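Local atomic coordinates of replicase polyprotein 1a (Avian infectious bronchitis virus, PDB entry 3LD1), a protein that is of unestablished function, being the nsp2a part of non-structural protein 2, one of the products of the avian coronavirus replicase polyprotein. Residues A259-E263 and A264-I268; P273-P276 and R277-G281; A156-M159 and D160-S164; K9-P12 and E13-D17. The protein carries 3 engineered substitutions. All blocks are in the same frame, centred on the assembly; numbering follows the deposited sequence.

Contact 1 of 4, residues A259-E263 and A264-I268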
# COMPACT_ATOMS: atom_id res chain seq x y z
N ALA A 259 23.60 -3.12 -4.48
CA ALA A 259 23.40 -3.26 -5.93
C ALA A 259 21.98 -3.71 -6.28
O ALA A 259 21.40 -4.56 -5.59
CB ALA A 259 24.38 -4.22 -6.52
N PHE A 260 21.46 -3.19 -7.37
CA PHE A 260 20.08 -3.35 -7.67
C PHE A 260 19.95 -3.84 -9.08
O PHE A 260 20.07 -3.06 -10.03
CB PHE A 260 19.39 -1.99 -7.52
CG PHE A 260 19.24 -1.56 -6.10
CD1 PHE A 260 20.24 -0.86 -5.46
CD2 PHE A 260 18.10 -1.86 -5.38
CE1 PHE A 260 20.11 -0.49 -4.11
CE2 PHE A 260 17.95 -1.52 -4.03
CZ PHE A 260 18.94 -0.83 -3.39
N PHE A 261 19.69 -5.15 -9.18
CA PHE A 261 19.66 -5.89 -10.40
C PHE A 261 18.23 -5.92 -10.89
O PHE A 261 17.37 -5.27 -10.31
CB PHE A 261 20.18 -7.26 -10.08
CG PHE A 261 21.69 -7.33 -10.09
CD1 PHE A 261 22.40 -7.48 -8.92
CD2 PHE A 261 22.41 -7.21 -11.30
CE1 PHE A 261 23.81 -7.50 -8.94
CE2 PHE A 261 23.78 -7.24 -11.31
CZ PHE A 261 24.48 -7.37 -10.11
N ARG A 262 17.93 -6.65 -11.96
CA ARG A 262 16.55 -6.53 -12.57
C ARG A 262 15.49 -6.63 -11.51
O ARG A 262 14.60 -5.84 -11.45
CB ARG A 262 16.28 -7.59 -13.67
CG ARG A 262 16.18 -7.05 -15.11
CD ARG A 262 17.39 -7.41 -15.93
NE ARG A 262 17.23 -8.46 -16.97
CZ ARG A 262 17.33 -9.78 -16.77
NH1 ARG A 262 17.51 -10.30 -15.53
NH2 ARG A 262 17.20 -10.62 -17.82
N GLU A 263 15.65 -7.61 -10.63
CA GLU A 263 14.59 -8.13 -9.80
C GLU A 263 15.02 -8.41 -8.43
O GLU A 263 14.31 -9.08 -7.76
CB GLU A 263 14.12 -9.46 -10.38
CG GLU A 263 13.20 -9.32 -11.56
CD GLU A 263 13.14 -10.63 -12.36
OE1 GLU A 263 12.00 -10.99 -12.83
OE2 GLU A 263 14.24 -11.30 -12.49
N ALA A 264 16.18 -7.92 -7.99
CA ALA A 264 16.66 -8.18 -6.63
C ALA A 264 17.69 -7.15 -6.18
O ALA A 264 18.40 -6.56 -7.03
CB ALA A 264 17.28 -9.58 -6.51
N ALA A 265 17.78 -6.97 -4.86
CA ALA A 265 18.79 -6.14 -4.28
C ALA A 265 19.73 -6.98 -3.49
O ALA A 265 19.27 -7.83 -2.70
CB ALA A 265 18.20 -5.15 -3.37
N VAL A 266 21.03 -6.72 -3.66
CA VAL A 266 22.01 -7.41 -2.86
C VAL A 266 22.89 -6.38 -2.27
O VAL A 266 23.12 -5.35 -2.92
CB VAL A 266 22.92 -8.26 -3.75
CG1 VAL A 266 22.12 -9.36 -4.47
CG2 VAL A 266 23.76 -7.35 -4.76
N LYS A 267 23.44 -6.65 -1.10
CA LYS A 267 24.64 -5.96 -0.69
C LYS A 267 25.91 -6.59 -1.27
O LYS A 267 26.03 -7.86 -1.38
CB LYS A 267 24.83 -5.94 0.80
CG LYS A 267 24.06 -6.88 1.63
CD LYS A 267 24.32 -6.44 3.08
CE LYS A 267 25.80 -6.01 3.28
NZ LYS A 267 26.00 -4.50 3.29
N ILE A 268 26.84 -5.67 -1.61
CA ILE A 268 28.13 -6.00 -2.10
C ILE A 268 29.01 -6.18 -0.88
O ILE A 268 29.09 -5.31 -0.05
CB ILE A 268 28.69 -4.82 -2.90
CG1 ILE A 268 27.76 -4.38 -4.01
CG2 ILE A 268 30.05 -5.16 -3.49
CD1 ILE A 268 27.65 -2.84 -4.01
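Ala259 and Val266 face each other as an antiparallel hydrogen-bonded pair, and the packing is tightest here. Ala259 N gives a nearly straight bond to Val266 O (2.8 Å, 168°), and Val266 N returns one to Ala259 O (2.9 Å). On the face they share, Ala259 CB lies 3.6 Å from Val266 CG2. CG1 of the valine is anti to the carbonyl carbon (chi1 -63°), which puts CG2 between the backbone N and the carbonyl carbon, against that methyl; a small and a beta-branched residue suit such a close fit. The other face carries Phe260 and Ala265, a non-hydrogen-bonded pair in which Ala265 CB approaches Phe260 CE2 to 3.7 Å, while the ring also packs edge-to-face on Phe242. Other contacts are looser. Val266 CG2 meets the edge of the Phe261 ring, 4.2 Å from CE1, and Ile268 CG1 reaches Ala259 CB at the same 4.2 Å. Toward the turn, Phe261 N donates to Ala264 O (2.9 Å). Arg262 and Glu263, both partly exposed, occupy the solvent side, where Arg262 N is taken up by Asp349 OD2. Paired bonds, alternating side-chain faces and a short turn with polar residues make this an antiparallel beta hairpin, the middle of a four-stranded sheet.

Contact 2 of 4, residues P273-P276 and R277-G281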
# COMPACT_ATOMS: atom_id res chain seq x y z
N PRO A 273 34.60 -14.17 2.14
CA PRO A 273 35.48 -15.10 2.78
C PRO A 273 35.64 -16.23 1.83
O PRO A 273 34.71 -16.51 1.05
CB PRO A 273 34.66 -15.55 4.01
CG PRO A 273 33.65 -14.44 4.21
CD PRO A 273 33.32 -14.01 2.85
N ASN A 274 36.83 -16.82 1.87
CA ASN A 274 37.09 -18.09 1.24
C ASN A 274 37.32 -18.04 -0.27
O ASN A 274 37.17 -19.04 -0.95
CB ASN A 274 35.95 -19.05 1.59
CG ASN A 274 35.92 -19.41 3.09
OD1 ASN A 274 36.99 -19.64 3.76
ND2 ASN A 274 34.73 -19.46 3.63
N ALA A 275 37.75 -16.89 -0.75
CA ALA A 275 38.21 -16.67 -2.11
C ALA A 275 39.43 -15.78 -2.03
O ALA A 275 39.77 -15.29 -0.96
CB ALA A 275 37.13 -15.95 -2.87
N PRO A 276 40.10 -15.52 -3.15
CA PRO A 276 41.21 -14.52 -3.02
C PRO A 276 40.86 -13.09 -2.44
O PRO A 276 39.73 -12.54 -2.63
CB PRO A 276 41.76 -14.42 -4.46
CG PRO A 276 41.34 -15.76 -5.07
CD PRO A 276 39.98 -16.09 -4.49
N ARG A 277 41.85 -12.52 -1.72
CA ARG A 277 41.76 -11.16 -1.23
C ARG A 277 41.27 -10.31 -2.36
O ARG A 277 41.78 -10.42 -3.53
CB ARG A 277 43.15 -10.63 -0.80
CG ARG A 277 43.37 -10.66 0.76
CD ARG A 277 42.09 -10.15 1.50
NE ARG A 277 42.23 -8.81 2.04
CZ ARG A 277 41.55 -8.38 3.09
NH1 ARG A 277 40.69 -9.19 3.69
NH2 ARG A 277 41.76 -7.15 3.55
N GLY A 278 40.27 -9.49 -2.02
CA GLY A 278 39.79 -8.44 -2.91
C GLY A 278 38.69 -8.93 -3.79
O GLY A 278 38.18 -8.16 -4.58
N THR A 279 38.31 -10.21 -3.66
CA THR A 279 37.14 -10.73 -4.35
C THR A 279 35.87 -10.17 -3.74
O THR A 279 35.69 -10.22 -2.54
CB THR A 279 37.05 -12.27 -4.24
OG1 THR A 279 38.28 -12.87 -4.67
CG2 THR A 279 35.94 -12.80 -5.14
N LYS A 280 34.93 -9.70 -4.55
CA LYS A 280 33.67 -9.22 -4.04
C LYS A 280 32.54 -10.18 -4.30
O LYS A 280 32.57 -10.88 -5.30
CB LYS A 280 33.30 -7.93 -4.77
CG LYS A 280 34.17 -6.77 -4.43
CD LYS A 280 33.81 -5.50 -5.26
CE LYS A 280 34.53 -4.28 -4.69
NZ LYS A 280 33.66 -3.05 -4.94
N GLY A 281 31.50 -10.11 -3.47
CA GLY A 281 30.32 -10.91 -3.73
C GLY A 281 29.00 -10.25 -3.39
O GLY A 281 28.93 -9.10 -2.98
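A type II beta turn brings Pro276, its first residue, back against Thr279, its last. Pro276 O is gripped by two donors of the same residue: Thr279 N at 2.9 Å, with an N-H...O angle of 154°, and Thr279 OG1 at 2.5 Å, a short separation whose exact value deserves caution. Both reach the oxygen from one face of the carbonyl plane and tilt out of it by similar amounts. They can do so because OG1 stands beside the backbone N, anti to the carbonyl carbon (chi1 -53°), so that a threonine hydroxyl doubles the bond that closes the turn. The same hydroxyl oxygen lies 3.6 Å from Pro276 CD, the two side chains crossing at a slant. Ala275, just before the turn, adds its methyl: CB sits 3.7 Å from Thr279 OG1 and 4.1 Å from Thr279 CG2, and a small methyl suits so close an approach. The two central residues are Arg277 and Gly278. The positive phi of Gly278, 91°, fits the third position of a type II turn, which favours glycine; Arg277 is exposed, its bent chain touching Asn271. Gly278 N bonds to Asn271 OD1, and Thr279 pairs through its backbone with Ile272. The turn thus lies in the loop joining strands 265-269 and 281-285, with Pro276 and Thr279 resting on Ile321 of strand 316-322.

Contact 3 of 4, residues A156-M159 and D160-S164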
# COMPACT_ATOMS: atom_id res chain seq x y z
N ALA A 156 5.63 4.46 8.74
CA ALA A 156 6.23 3.42 9.57
C ALA A 156 6.34 2.02 8.92
O ALA A 156 7.42 1.53 8.76
CB ALA A 156 5.56 3.33 10.93
N LYS A 157 5.25 1.37 8.58
CA LYS A 157 5.35 0.08 7.93
C LYS A 157 6.35 0.07 6.74
O LYS A 157 6.88 -0.99 6.38
CB LYS A 157 3.99 -0.40 7.44
CG LYS A 157 2.88 -0.53 8.52
CD LYS A 157 1.52 -1.05 7.91
CE LYS A 157 0.46 -1.27 8.98
NZ LYS A 157 -0.66 -1.97 8.36
N VAL A 158 6.59 1.24 6.12
CA VAL A 158 7.46 1.34 4.94
C VAL A 158 8.91 1.15 5.35
O VAL A 158 9.56 0.18 4.92
CB VAL A 158 7.22 2.62 4.12
CG1 VAL A 158 8.32 2.86 3.20
CG2 VAL A 158 5.97 2.51 3.32
N MET A 159 9.42 2.04 6.20
CA MET A 159 10.69 1.79 6.84
C MET A 159 10.80 0.33 7.33
O MET A 159 11.78 -0.35 7.00
CB MET A 159 10.95 2.77 7.98
CG MET A 159 9.67 3.29 8.63
SD MET A 159 9.69 3.97 10.34
CE MET A 159 9.90 2.51 11.44
N ASP A 160 9.83 -0.18 8.08
CA ASP A 160 10.03 -1.53 8.62
C ASP A 160 10.36 -2.51 7.51
O ASP A 160 11.44 -3.09 7.52
CB ASP A 160 8.90 -2.00 9.57
CG ASP A 160 8.96 -1.29 10.98
OD1 ASP A 160 9.92 -0.46 11.22
OD2 ASP A 160 8.06 -1.56 11.85
N ALA A 161 9.46 -2.66 6.54
CA ALA A 161 9.73 -3.40 5.31
C ALA A 161 11.14 -3.17 4.69
O ALA A 161 11.79 -4.12 4.28
CB ALA A 161 8.65 -3.11 4.28
N LEU A 162 11.60 -1.92 4.63
CA LEU A 162 12.91 -1.61 4.05
C LEU A 162 14.08 -2.02 4.94
O LEU A 162 15.26 -1.87 4.55
CB LEU A 162 13.01 -0.11 3.84
CG LEU A 162 12.15 0.66 2.84
CD1 LEU A 162 12.49 2.13 2.95
CD2 LEU A 162 12.37 0.18 1.41
N GLY A 163 13.76 -2.49 6.16
CA GLY A 163 14.73 -2.83 7.19
C GLY A 163 15.73 -1.72 7.53
O GLY A 163 15.77 -0.65 6.88
N SER A 164 16.53 -2.02 8.55
CA SER A 164 17.62 -1.13 9.01
C SER A 164 18.64 -0.83 7.93
O SER A 164 18.84 0.33 7.53
CB SER A 164 18.29 -1.75 10.22
OG SER A 164 17.81 -3.08 10.38
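Met159 and Asp160, neighbours near the C-terminal end of helix 140-162, run side by side and point the same way. The methionine CE is modelled 3.0 Å from Asp160 OD1, but the methionine chain is crowded against the backbone at its CG, so that approach is doubtful. A carboxylate suits this exposed position, and its CG, beside the backbone N and anti to the carbonyl carbon (chi1 -74°), takes the course that keeps it alongside the methionine. The N of Asp160 donates to Ala156 O (3.0 Å), an oxygen whose position is less certain. The next two bonds are plainer: Ala161 N meets Lys157 O at 3.1 Å, and Leu162 N meets Val158 O at 2.9 Å. Gly163 then leaves the helix with positive phi, a backbone shape that favours glycine, and its N bonds to Asp160 O (2.8 Å). Val158 and Leu162 lie on a different flank from the aspartate. Leu162 packs on Phe170 of helix 167-170, which Met159 also touches, and on Val214 of strand 214-217, as befits an apolar side chain; the nearest side-chain atoms of the buried valine and the leucine are Val158 CG1 and Leu162 CD1, 4.2 Å apart.

Contact 4 of 4, residues K9-P12 and E13-D17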
# COMPACT_ATOMS: atom_id res chain seq x y z
N LYS A 9 -32.51 7.16 -0.99
CA LYS A 9 -31.24 6.96 -1.68
C LYS A 9 -30.37 8.20 -1.69
O LYS A 9 -29.13 8.07 -1.66
CB LYS A 9 -31.47 6.45 -3.13
CG LYS A 9 -31.84 4.96 -3.24
CD LYS A 9 -32.56 4.58 -4.55
CE LYS A 9 -31.95 3.32 -5.15
NZ LYS A 9 -33.03 2.71 -5.82
N ASP A 10 -31.00 9.39 -1.69
CA ASP A 10 -30.30 10.69 -1.70
C ASP A 10 -29.88 11.21 -0.32
O ASP A 10 -29.38 12.34 -0.25
CB ASP A 10 -31.16 11.78 -2.37
CG ASP A 10 -32.53 11.94 -1.67
OD1 ASP A 10 -33.29 12.90 -1.96
OD2 ASP A 10 -32.83 11.08 -0.81
N ILE A 11 -30.09 10.45 0.77
CA ILE A 11 -29.77 11.06 2.08
C ILE A 11 -28.35 11.69 2.12
O ILE A 11 -27.40 11.14 1.52
CB ILE A 11 -29.95 10.08 3.19
CG1 ILE A 11 -29.19 8.79 2.90
CG2 ILE A 11 -31.48 9.83 3.46
CD1 ILE A 11 -29.13 7.94 4.14
N PRO A 12 -28.19 12.86 2.78
CA PRO A 12 -26.84 13.51 2.79
C PRO A 12 -25.81 12.67 3.46
O PRO A 12 -26.17 11.76 4.21
CB PRO A 12 -27.04 14.87 3.50
CG PRO A 12 -28.48 14.93 4.00
CD PRO A 12 -29.23 13.64 3.49
N GLU A 13 -24.53 12.92 3.15
CA GLU A 13 -23.42 12.10 3.64
C GLU A 13 -23.48 12.00 5.16
O GLU A 13 -23.11 10.98 5.77
CB GLU A 13 -22.05 12.75 3.34
CG GLU A 13 -21.50 12.81 1.94
CD GLU A 13 -22.29 13.77 1.05
OE1 GLU A 13 -23.20 14.53 1.49
OE2 GLU A 13 -21.99 13.74 -0.14
N GLN A 14 -23.82 13.08 5.83
CA GLN A 14 -23.69 13.02 7.29
C GLN A 14 -24.72 12.11 7.89
O GLN A 14 -24.56 11.66 9.00
CB GLN A 14 -23.87 14.39 7.91
CG GLN A 14 -25.19 14.98 7.53
CD GLN A 14 -25.10 16.47 7.46
OE1 GLN A 14 -25.65 17.13 6.49
NE2 GLN A 14 -24.39 17.05 8.45
N LEU A 15 -25.77 11.86 7.14
CA LEU A 15 -26.97 11.27 7.71
C LEU A 15 -26.71 9.84 7.40
O LEU A 15 -26.83 8.94 8.28
CB LEU A 15 -28.23 11.76 6.99
CG LEU A 15 -29.49 11.01 7.44
CD1 LEU A 15 -29.79 11.31 8.93
CD2 LEU A 15 -30.74 11.33 6.59
N CYS A 16 -26.25 9.64 6.18
CA CYS A 16 -25.82 8.36 5.80
C CYS A 16 -24.79 7.78 6.80
O CYS A 16 -24.86 6.62 7.21
CB CYS A 16 -25.21 8.37 4.40
SG CYS A 16 -25.13 6.59 4.08
N ASP A 17 -23.86 8.62 7.21
CA ASP A 17 -22.89 8.23 8.21
C ASP A 17 -23.53 7.89 9.56
O ASP A 17 -23.17 6.87 10.22
CB ASP A 17 -21.87 9.40 8.46
CG ASP A 17 -20.76 9.47 7.42
OD1 ASP A 17 -20.13 10.54 7.35
OD2 ASP A 17 -20.48 8.47 6.72
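Pro12 O takes two backbone hydrogen bonds from the start of helix 13-20. Cys16 N makes the straight one (2.9 Å, 177°), aimed almost directly at the end of the carbonyl; Leu15 N, at 3.0 Å, comes from well above the carbonyl plane and is more bent. Pro12 is the N-cap residue, and having no N-H it costs the helix nothing there. Glu13 follows in the first turn, its carboxylate bent back until OE1 lies 3.8 Å from Pro12 C; an acidic side chain near the positive end of a helix is probably favourable. The apolar contacts come from Ile11, just before the cap. With CG1 between the backbone N and the carbonyl carbon (chi1 51°), its two branches are split: CG2 meets Leu15 CD2 at 3.5 Å, the side chains crossing at about a right angle, while CD1 meets Cys16 CB at 4.0 Å. Ile11 and Cys16, at N' and N4, have the spacing of a hydrophobic staple. The Pro12 ring also packs on the leucine, CD lying 4.1 Å from Leu15 CB. Among charged groups, Asp17 makes a salt bridge with Arg37 and takes hydrogen bonds from Ala138 N and Lys139 N.

From the N terminus the chain reaches contact 4 first, where the loop after strand 4-8 turns into helix 13-20. Contact 3 lies at the C-terminal end of helix 140-162, about 39 Å from contact 4 between centres. After further helices the chain enters the beta-rich part: contact 1 closes the hairpin of strands 258-260 and 265-269, and contact 2 closes the bend in the loop leading on to strand 281-285. All four are local and in series, so none nests or crosses. Contacts 1 and 2 touch, Ile268 CG2 packing 4.1 Å from Gly281 O, whereas contacts 2 and 4 stand about 68 Å apart at their centres, on opposite sides of the chain's centre.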